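Local coordinates for protein aminomethyltransferase (Bartonella henselae, PDB 3GIR) that belongs to the aminomethyltransferase family and pairs a folate-binding-type domain with a C-terminal barrel domain, at residues Val95-Val104 with Leu132-Leu142; Asp270-Thr279 with Ser301-Arg310. One frame throughout, in Å; residues are numbered along the deposited sequence.

Contact 1 (Val95-Val104 with Leu132-Leu142); sequences VEFLSYALPV and LTRLAECRFML
Leu98 lays its CD1 methyl over one face of the Phe140 ring. CD1 sits 3.5 Å from the ring centroid, 19° off the ring normal and displaced toward the rim, in a CH-pi contact. The same CD1 is 3.9 Å from Leu132 CD1, so one methyl fills the corner between ring and leucine. This is the tight part. It joins helix 94-101 to the antiparallel hairpin of strands 126-136 and 139-144. Beyond the C-terminal end of the helix, Leu102 CD1 meets Leu142 CD2 at 3.8 Å, and Val104 CG2 meets Leu132 CD2 at 4.0 Å. Val89 of strand 85-90 also packs on Leu98 and Leu142.

Toward the hairpin turn the packing thins. Val95 puts only CG2 across, 3.8 Å from Phe140 CZ at the ring edge. With CG1 anti to the backbone N (chi1 169°), CG2 lies beside that N and also reaches the Arg134 guanidinium. Arg134 is extended from CG to NE and serves the turn: NH2 donates to Glu137 O in the carbonyl plane at 3.0 Å, NE bonds Ala136 O, and NH1 bonds Leu109 O. OE2 of the exposed Glu137 adds a salt bridge to Arg134 NH2. No hydrogen bond crosses between the two segments, so apolar packing holds them together.

Contact 2 (Asp270-Thr279 with Ser301-Arg310); sequences DTTPIDAALT and SLQKGPSRCR
A loop bearing an ST motif packs here against the end of helix 295-304 and the start of strand 309-315. In the motif, Thr272 OG1 accepts from Asp275 N. The Asp275 carboxylate then crosses to the other segment. Asp275 OD1 accepts from Ser307 N at 3.0 Å on the syn side, 34° out of the carboxylate plane. OD2 receives Thr272 N from above that plane, so both segments hold the group. Three waters add to the grip: one joins OD1 to Thr272 OG1 and Ser301 OG, and two link OD2 to Arg308 NE and Ser307 OG.

Farther along, Arg310 N bonds Asp275 O at 3.0 Å. The Arg310 chain leaves with CG anti to the backbone N (chi1 -177°) and bends at chi3 (62°). Its guanidinium meets Ala276 O side-on and in plane, with NE at 2.7 Å and NH2 at 2.9 Å from that oxygen. On the helix side, Ile274 CG1 packs on Leu302 CD1 at 3.7 Å, and Ile274 CG2 on Pro306 CD at 3.8 Å. Thr279 CG2 lies 3.6 Å from Leu302 CD1. The whole is a type I turn, Ile274 to Ala277, headed by an ST motif and fastened to a helix-to-strand connection.

Contact 1 closes before contact 2 opens along the chain. Their centres lie 25 Å apart, and their nearest atoms about 7 Å apart without touching. Contact 1 sets helix 94-101 on the five-stranded antiparallel sheet within the folate-binding domain range. Contact 2 joins a loop of that range to helix 295-304 and strand 309-315, which enters the six-stranded antiparallel sheet of the C-terminal part. Strand 114-120, at one edge of the first sheet, touches both: Leu102 and Val104 pack on it from contact 1, Pro273 and Leu278 from contact 2. Contact 1 thus packs a helix on one sheet, while contact 2 fastens a loop to the chain that leads into another sheet.

Contact 1 (Val95-Val104 with Leu132-Leu142)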
loop_
_atom_site.group_PDB
_atom_site.type_symbol
_atom_site.label_atom_id
_atom_site.label_comp_id
_atom_site.label_asym_id
_atom_site.label_seq_id
_atom_site.Cartn_x
_atom_site.Cartn_y
_atom_site.Cartn_z
ATOM N N VAL A 95 -8.297 -22.174 -3.618
ATOM C CA VAL A 95 -9.415 -21.307 -4.040
ATOM C C VAL A 95 -10.511 -21.139 -2.989
ATOM O O VAL A 95 -10.977 -20.022 -2.709
ATOM C CB VAL A 95 -10.043 -21.801 -5.386
ATOM C CG1 VAL A 95 -11.394 -21.095 -5.735
ATOM C CG2 VAL A 95 -9.008 -21.644 -6.525
ATOM N N GLU A 96 -10.985 -22.244 -2.416
ATOM C CA GLU A 96 -11.993 -22.200 -1.423
ATOM C C GLU A 96 -11.497 -21.542 -0.104
ATOM O O GLU A 96 -12.178 -20.766 0.520
ATOM C CB GLU A 96 -12.438 -23.648 -1.153
ATOM C CG GLU A 96 -13.103 -24.263 -2.353
ATOM C CD GLU A 96 -12.209 -24.882 -3.453
ATOM O OE1 GLU A 96 -10.939 -24.898 -3.389
ATOM O OE2 GLU A 96 -12.829 -25.346 -4.467
ATOM N N PHE A 97 -10.268 -21.823 0.271
ATOM C CA PHE A 97 -9.709 -21.198 1.430
ATOM C C PHE A 97 -9.688 -19.648 1.270
ATOM O O PHE A 97 -10.106 -18.884 2.175
ATOM C CB PHE A 97 -8.331 -21.720 1.691
ATOM C CG PHE A 97 -7.541 -20.830 2.613
ATOM C CD1 PHE A 97 -7.998 -20.483 3.892
ATOM C CD2 PHE A 97 -6.333 -20.303 2.166
ATOM C CE1 PHE A 97 -7.265 -19.640 4.672
ATOM C CE2 PHE A 97 -5.652 -19.384 2.943
ATOM C CZ PHE A 97 -6.083 -19.081 4.178
ATOM N N LEU A 98 -9.202 -19.194 0.118
ATOM C CA LEU A 98 -9.058 -17.752 -0.135
ATOM C C LEU A 98 -10.378 -17.044 -0.158
ATOM O O LEU A 98 -10.491 -15.933 0.353
ATOM C CB LEU A 98 -8.173 -17.462 -1.371
ATOM C CG LEU A 98 -6.698 -17.755 -1.082
ATOM C CD1 LEU A 98 -6.002 -17.822 -2.462
ATOM C CD2 LEU A 98 -6.055 -16.679 -0.164
ATOM N N SER A 99 -11.399 -17.706 -0.704
ATOM C CA SER A 99 -12.741 -17.080 -0.740
ATOM C C SER A 99 -13.436 -17.053 0.609
ATOM O O SER A 99 -14.383 -16.325 0.788
ATOM C CB SER A 99 -13.603 -17.810 -1.780
ATOM O OG SER A 99 -12.961 -17.903 -3.005
ATOM N N TYR A 100 -12.951 -17.816 1.564
ATOM C CA TYR A 100 -13.376 -17.698 2.957
ATOM C C TYR A 100 -12.558 -16.686 3.741
ATOM O O TYR A 100 -13.077 -15.832 4.472
ATOM C CB TYR A 100 -13.286 -19.056 3.599
ATOM C CG TYR A 100 -13.487 -19.028 5.088
ATOM C CD1 TYR A 100 -14.719 -18.690 5.636
ATOM C CD2 TYR A 100 -12.470 -19.329 5.956
ATOM C CE1 TYR A 100 -14.903 -18.641 6.991
ATOM C CE2 TYR A 100 -12.655 -19.319 7.326
ATOM C CZ TYR A 100 -13.917 -18.981 7.838
ATOM O OH TYR A 100 -14.123 -18.898 9.187
ATOM N N ALA A 101 -11.233 -16.739 3.553
ATOM C CA ALA A 101 -10.361 -15.873 4.337
ATOM C C ALA A 101 -10.503 -14.428 3.997
ATOM O O ALA A 101 -10.379 -13.559 4.868
ATOM C CB ALA A 101 -8.833 -16.302 4.233
ATOM N N LEU A 102 -10.703 -14.160 2.704
ATOM C CA LEU A 102 -10.740 -12.781 2.177
ATOM C C LEU A 102 -12.021 -12.566 1.395
ATOM O O LEU A 102 -12.519 -13.535 0.785
ATOM C CB LEU A 102 -9.589 -12.545 1.200
ATOM C CG LEU A 102 -8.195 -12.779 1.744
ATOM C CD1 LEU A 102 -7.124 -12.703 0.618
ATOM C CD2 LEU A 102 -7.840 -11.762 2.878
ATOM N N PRO A 103 -12.425 -11.291 1.242
ATOM C CA PRO A 103 -13.642 -11.010 0.438
ATOM C C PRO A 103 -13.362 -10.961 -1.066
ATOM O O PRO A 103 -13.510 -9.920 -1.708
ATOM C CB PRO A 103 -14.105 -9.647 0.971
ATOM C CG PRO A 103 -12.812 -8.985 1.385
ATOM C CD PRO A 103 -11.896 -10.091 1.876
ATOM N N VAL A 104 -13.028 -12.125 -1.626
ATOM C CA VAL A 104 -12.674 -12.295 -3.020
ATOM C C VAL A 104 -13.407 -13.514 -3.553
ATOM O O VAL A 104 -13.858 -14.368 -2.793
ATOM C CB VAL A 104 -11.132 -12.501 -3.197
ATOM C CG1 VAL A 104 -10.327 -11.330 -2.585
ATOM C CG2 VAL A 104 -10.645 -13.858 -2.591
ATOM N N LEU A 132 -3.509 -9.849 -3.613
ATOM C CA LEU A 132 -3.617 -11.287 -3.928
ATOM C C LEU A 132 -3.399 -11.476 -5.435
ATOM O O LEU A 132 -4.062 -10.801 -6.229
ATOM C CB LEU A 132 -5.011 -11.767 -3.557
ATOM C CG LEU A 132 -5.371 -13.226 -3.955
ATOM C CD1 LEU A 132 -4.574 -14.267 -3.208
ATOM C CD2 LEU A 132 -6.831 -13.494 -3.779
ATOM N N THR A 133 -2.497 -12.380 -5.816
ATOM C CA THR A 133 -2.212 -12.698 -7.240
ATOM C C THR A 133 -2.332 -14.161 -7.445
ATOM O O THR A 133 -1.869 -14.928 -6.613
ATOM C CB THR A 133 -0.768 -12.266 -7.598
ATOM O OG1 THR A 133 -0.651 -10.858 -7.338
ATOM C CG2 THR A 133 -0.496 -12.486 -9.099
ATOM N N ARG A 134 -3.068 -14.567 -8.471
ATOM C CA ARG A 134 -3.143 -15.974 -8.829
ATOM C C ARG A 134 -1.995 -16.323 -9.737
ATOM O O ARG A 134 -1.741 -15.598 -10.725
ATOM C CB ARG A 134 -4.458 -16.279 -9.504
ATOM C CG ARG A 134 -4.675 -17.744 -9.734
ATOM C CD ARG A 134 -6.055 -18.017 -10.194
ATOM N NE ARG A 134 -6.389 -19.436 -9.964
ATOM C CZ ARG A 134 -7.643 -19.880 -10.135
ATOM N NH1 ARG A 134 -8.584 -19.067 -10.582
ATOM N NH2 ARG A 134 -7.924 -21.156 -9.886
ATOM N N LEU A 135 -1.287 -17.371 -9.376
ATOM C CA LEU A 135 -0.089 -17.811 -10.122
ATOM C C LEU A 135 -0.313 -19.083 -10.930
ATOM O O LEU A 135 0.338 -19.257 -11.963
ATOM C CB LEU A 135 1.087 -17.989 -9.188
ATOM C CG LEU A 135 1.662 -16.663 -8.639
ATOM C CD1 LEU A 135 2.769 -17.027 -7.622
ATOM C CD2 LEU A 135 2.104 -15.774 -9.819
ATOM N N ALA A 136 -1.297 -19.873 -10.504
ATOM C CA ALA A 136 -1.613 -21.162 -11.151
ATOM C C ALA A 136 -3.010 -21.577 -10.688
ATOM O O ALA A 136 -3.656 -20.900 -9.894
ATOM C CB ALA A 136 -0.579 -22.225 -10.815
ATOM N N GLU A 137 -3.484 -22.706 -11.199
ATOM C CA GLU A 137 -4.791 -23.150 -10.776
ATOM C C GLU A 137 -4.821 -23.298 -9.235
ATOM O O GLU A 137 -5.805 -22.933 -8.654
ATOM C CB GLU A 137 -5.194 -24.466 -11.505
ATOM C CG GLU A 137 -6.491 -25.061 -11.075
ATOM C CD GLU A 137 -7.745 -24.243 -11.425
ATOM O OE1 GLU A 137 -7.838 -23.626 -12.542
ATOM O OE2 GLU A 137 -8.683 -24.245 -10.583
ATOM N N CYS A 138 -3.767 -23.799 -8.589
ATOM C CA CYS A 138 -3.842 -24.004 -7.136
ATOM C C CYS A 138 -2.773 -23.275 -6.412
ATOM O O CYS A 138 -2.385 -23.696 -5.328
ATOM C CB CYS A 138 -3.799 -25.492 -6.787
ATOM S SG CYS A 138 -5.249 -26.396 -7.489
ATOM N N ARG A 139 -2.315 -22.147 -6.976
ATOM C CA ARG A 139 -1.194 -21.407 -6.324
ATOM C C ARG A 139 -1.460 -19.930 -6.400
ATOM O O ARG A 139 -1.728 -19.386 -7.470
ATOM C CB ARG A 139 0.198 -21.669 -6.919
ATOM C CG ARG A 139 0.665 -23.144 -6.899
ATOM C CD ARG A 139 1.983 -23.337 -7.667
ATOM N NE ARG A 139 2.935 -22.356 -7.196
ATOM C CZ ARG A 139 3.521 -21.438 -7.974
ATOM N NH1 ARG A 139 3.388 -21.438 -9.292
ATOM N NH2 ARG A 139 4.287 -20.558 -7.403
ATOM N N PHE A 140 -1.323 -19.278 -5.250
ATOM C CA PHE A 140 -1.549 -17.816 -5.156
ATOM C C PHE A 140 -0.464 -17.184 -4.302
ATOM O O PHE A 140 0.215 -17.857 -3.556
ATOM C CB PHE A 140 -2.897 -17.521 -4.456
ATOM C CG PHE A 140 -4.135 -17.974 -5.219
ATOM C CD1 PHE A 140 -4.964 -17.068 -5.808
ATOM C CD2 PHE A 140 -4.479 -19.343 -5.219
ATOM C CE1 PHE A 140 -6.100 -17.480 -6.441
ATOM C CE2 PHE A 140 -5.598 -19.779 -5.878
ATOM C CZ PHE A 140 -6.419 -18.855 -6.481
ATOM N N MET A 141 -0.315 -15.884 -4.418
ATOM C CA MET A 141 0.657 -15.128 -3.621
ATOM C C MET A 141 -0.139 -13.976 -2.987
ATOM O O MET A 141 -1.023 -13.368 -3.587
ATOM C CB MET A 141 1.789 -14.504 -4.491
ATOM C CG MET A 141 2.914 -13.919 -3.750
ATOM S SD MET A 141 3.911 -15.245 -2.978
ATOM C CE MET A 141 4.800 -15.928 -4.430
ATOM N N LEU A 142 0.181 -13.727 -1.732
ATOM C CA LEU A 142 -0.284 -12.541 -0.998
ATOM C C LEU A 142 0.931 -11.704 -0.638
ATOM O O LEU A 142 1.996 -12.228 -0.224
ATOM C CB LEU A 142 -1.008 -12.946 0.306
ATOM C CG LEU A 142 -2.409 -13.514 0.163
ATOM C CD1 LEU A 142 -2.912 -14.333 1.423
ATOM C CD2 LEU A 142 -3.386 -12.386 -0.184
#

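Contact 2 (Asp270-Thr279 with Ser301-Arg310)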
loop_
_atom_site.group_PDB
_atom_site.type_symbol
_atom_site.label_atom_id
_atom_site.label_comp_id
_atom_site.label_asym_id
_atom_site.label_seq_id
_atom_site.Cartn_x
_atom_site.Cartn_y
_atom_site.Cartn_z
ATOM N N ASP A 270 -9.947 -0.810 13.501
ATOM C CA ASP A 270 -11.130 -0.032 13.893
ATOM C C ASP A 270 -11.906 0.646 12.749
ATOM O O ASP A 270 -12.936 1.315 12.980
ATOM C CB ASP A 270 -10.736 0.950 15.014
ATOM C CG ASP A 270 -10.380 0.217 16.316
ATOM O OD1 ASP A 270 -11.086 -0.750 16.679
ATOM O OD2 ASP A 270 -9.382 0.591 16.961
ATOM N N THR A 271 -11.429 0.533 11.497
ATOM C CA THR A 271 -12.061 1.119 10.366
ATOM C C THR A 271 -12.509 -0.002 9.457
ATOM O O THR A 271 -11.710 -0.839 9.024
ATOM C CB THR A 271 -11.038 2.029 9.554
ATOM O OG1 THR A 271 -9.920 1.259 9.078
ATOM C CG2 THR A 271 -10.493 3.209 10.399
ATOM N N THR A 272 -13.788 -0.055 9.160
ATOM C CA THR A 272 -14.305 -0.937 8.153
ATOM C C THR A 272 -14.026 -0.396 6.760
ATOM O O THR A 272 -13.689 0.777 6.633
ATOM C CB THR A 272 -15.810 -1.116 8.303
ATOM O OG1 THR A 272 -16.486 0.091 7.909
ATOM C CG2 THR A 272 -16.180 -1.542 9.693
ATOM N N PRO A 273 -14.193 -1.218 5.699
ATOM C CA PRO A 273 -14.001 -0.676 4.378
ATOM C C PRO A 273 -15.039 0.397 4.042
ATOM O O PRO A 273 -14.780 1.230 3.193
ATOM C CB PRO A 273 -14.159 -1.896 3.436
ATOM C CG PRO A 273 -13.751 -3.019 4.299
ATOM C CD PRO A 273 -14.321 -2.685 5.672
ATOM N N ILE A 274 -16.172 0.368 4.741
ATOM C CA ILE A 274 -17.216 1.341 4.517
ATOM C C ILE A 274 -16.703 2.689 4.998
ATOM O O ILE A 274 -16.757 3.669 4.234
ATOM C CB ILE A 274 -18.555 0.919 5.225
ATOM C CG1 ILE A 274 -19.093 -0.453 4.698
ATOM C CG2 ILE A 274 -19.621 1.993 5.046
ATOM C CD1 ILE A 274 -18.184 -1.789 4.985
ATOM N N ASP A 275 -16.186 2.745 6.232
ATOM C CA ASP A 275 -15.652 4.008 6.765
ATOM C C ASP A 275 -14.492 4.489 5.868
ATOM O O ASP A 275 -14.310 5.664 5.618
ATOM C CB ASP A 275 -15.085 3.796 8.182
ATOM C CG ASP A 275 -16.058 3.169 9.142
ATOM O OD1 ASP A 275 -17.271 3.483 8.989
ATOM O OD2 ASP A 275 -15.556 2.403 10.071
ATOM N N ALA A 276 -13.652 3.552 5.418
ATOM C CA ALA A 276 -12.475 3.864 4.646
ATOM C C ALA A 276 -12.675 4.144 3.172
ATOM O O ALA A 276 -11.731 4.450 2.457
ATOM C CB ALA A 276 -11.411 2.699 4.839
ATOM N N ALA A 277 -13.927 4.050 2.712
ATOM C CA ALA A 277 -14.258 4.179 1.287
ATOM C C ALA A 277 -13.407 3.287 0.399
ATOM O O ALA A 277 -12.886 3.727 -0.645
ATOM C CB ALA A 277 -14.173 5.666 0.799
ATOM N N LEU A 278 -13.389 1.998 0.781
ATOM C CA LEU A 278 -12.667 0.967 0.060
ATOM C C LEU A 278 -13.621 -0.194 -0.303
ATOM O O LEU A 278 -13.150 -1.283 -0.689
ATOM C CB LEU A 278 -11.505 0.493 0.915
ATOM C CG LEU A 278 -10.361 1.447 1.259
ATOM C CD1 LEU A 278 -9.378 0.714 2.159
ATOM C CD2 LEU A 278 -9.646 1.913 0.024
ATOM N N THR A 279 -14.947 -0.014 -0.191
ATOM C CA THR A 279 -15.861 -1.130 -0.478
ATOM C C THR A 279 -15.785 -1.527 -1.949
ATOM O O THR A 279 -16.219 -2.626 -2.272
ATOM C CB THR A 279 -17.381 -0.814 -0.169
ATOM O OG1 THR A 279 -17.764 0.299 -0.978
ATOM C CG2 THR A 279 -17.559 -0.509 1.336
ATOM N N SER A 301 -22.711 -3.015 7.894
ATOM C CA SER A 301 -22.104 -1.684 7.833
ATOM C C SER A 301 -22.469 -0.940 6.536
ATOM O O SER A 301 -22.615 0.287 6.484
ATOM C CB SER A 301 -20.583 -1.858 7.934
ATOM O OG SER A 301 -19.992 -0.608 8.058
ATOM N N LEU A 302 -22.579 -1.680 5.461
ATOM C CA LEU A 302 -22.918 -1.159 4.179
ATOM C C LEU A 302 -24.358 -0.569 4.178
ATOM O O LEU A 302 -24.620 0.472 3.585
ATOM C CB LEU A 302 -22.828 -2.302 3.207
ATOM C CG LEU A 302 -22.329 -2.135 1.811
ATOM C CD1 LEU A 302 -21.080 -1.293 1.702
ATOM C CD2 LEU A 302 -22.110 -3.543 1.270
ATOM N N GLN A 303 -25.256 -1.267 4.849
ATOM C CA GLN A 303 -26.630 -0.802 5.059
ATOM C C GLN A 303 -26.731 0.388 6.007
ATOM O O GLN A 303 -27.413 1.354 5.705
ATOM C CB GLN A 303 -27.469 -1.955 5.612
ATOM C CG GLN A 303 -28.058 -2.841 4.516
ATOM C CD GLN A 303 -29.205 -2.157 3.750
ATOM O OE1 GLN A 303 -29.226 -2.144 2.508
ATOM N NE2 GLN A 303 -30.167 -1.594 4.495
ATOM N N LYS A 304 -26.097 0.292 7.170
ATOM C CA LYS A 304 -26.088 1.363 8.155
ATOM C C LYS A 304 -25.346 2.639 7.687
ATOM O O LYS A 304 -25.666 3.736 8.179
ATOM C CB LYS A 304 -25.576 0.873 9.513
ATOM N N GLY A 305 -24.392 2.529 6.743
ATOM C CA GLY A 305 -23.553 3.678 6.344
ATOM C C GLY A 305 -22.352 3.931 7.262
ATOM O O GLY A 305 -22.227 3.368 8.360
ATOM N N PRO A 306 -21.434 4.791 6.812
ATOM C CA PRO A 306 -20.160 4.945 7.560
ATOM C C PRO A 306 -20.298 5.628 8.940
ATOM O O PRO A 306 -21.153 6.475 9.104
ATOM C CB PRO A 306 -19.275 5.741 6.582
ATOM C CG PRO A 306 -20.175 6.222 5.485
ATOM C CD PRO A 306 -21.390 5.349 5.458
ATOM N N SER A 307 -19.478 5.217 9.929
ATOM C CA SER A 307 -19.454 5.870 11.269
ATOM C C SER A 307 -18.521 7.101 11.285
ATOM O O SER A 307 -18.634 7.942 12.175
ATOM C CB SER A 307 -19.129 4.864 12.422
ATOM O OG SER A 307 -17.777 4.390 12.462
ATOM N N ARG A 308 -17.630 7.166 10.292
ATOM C CA ARG A 308 -16.747 8.300 10.017
ATOM C C ARG A 308 -16.250 8.015 8.601
ATOM O O ARG A 308 -16.405 6.886 8.123
ATOM C CB ARG A 308 -15.574 8.306 10.941
ATOM C CG ARG A 308 -15.003 6.978 11.243
ATOM C CD ARG A 308 -13.799 7.232 12.126
ATOM N NE ARG A 308 -13.058 6.049 12.506
ATOM C CZ ARG A 308 -11.795 6.066 12.970
ATOM N NH1 ARG A 308 -11.106 7.220 13.080
ATOM N NH2 ARG A 308 -11.194 4.912 13.321
ATOM N N CYS A 309 -15.660 9.002 7.930
ATOM C CA CYS A 309 -15.384 8.886 6.473
ATOM C C CYS A 309 -13.949 9.274 6.178
ATOM O O CYS A 309 -13.546 10.376 6.539
ATOM C CB CYS A 309 -16.219 9.802 5.639
ATOM S SG CYS A 309 -17.988 9.418 5.915
ATOM N N ARG A 310 -13.206 8.418 5.453
ATOM C CA ARG A 310 -11.860 8.787 5.012
ATOM C C ARG A 310 -11.911 9.749 3.836
ATOM O O ARG A 310 -12.586 9.493 2.796
ATOM C CB ARG A 310 -11.083 7.552 4.570
ATOM C CG ARG A 310 -9.625 7.925 4.178
ATOM C CD ARG A 310 -8.856 6.648 3.802
ATOM N NE ARG A 310 -9.496 6.010 2.635
ATOM C CZ ARG A 310 -9.295 6.303 1.355
ATOM N NH1 ARG A 310 -8.360 7.156 0.937
ATOM N NH2 ARG A 310 -10.003 5.655 0.443
HETATM O O HOH W 1 -14.025 3.735 12.186
HETATM O O HOH W 2 -18.456 0.957 9.348
HETATM O O HOH W 3 -17.100 1.607 11.941
#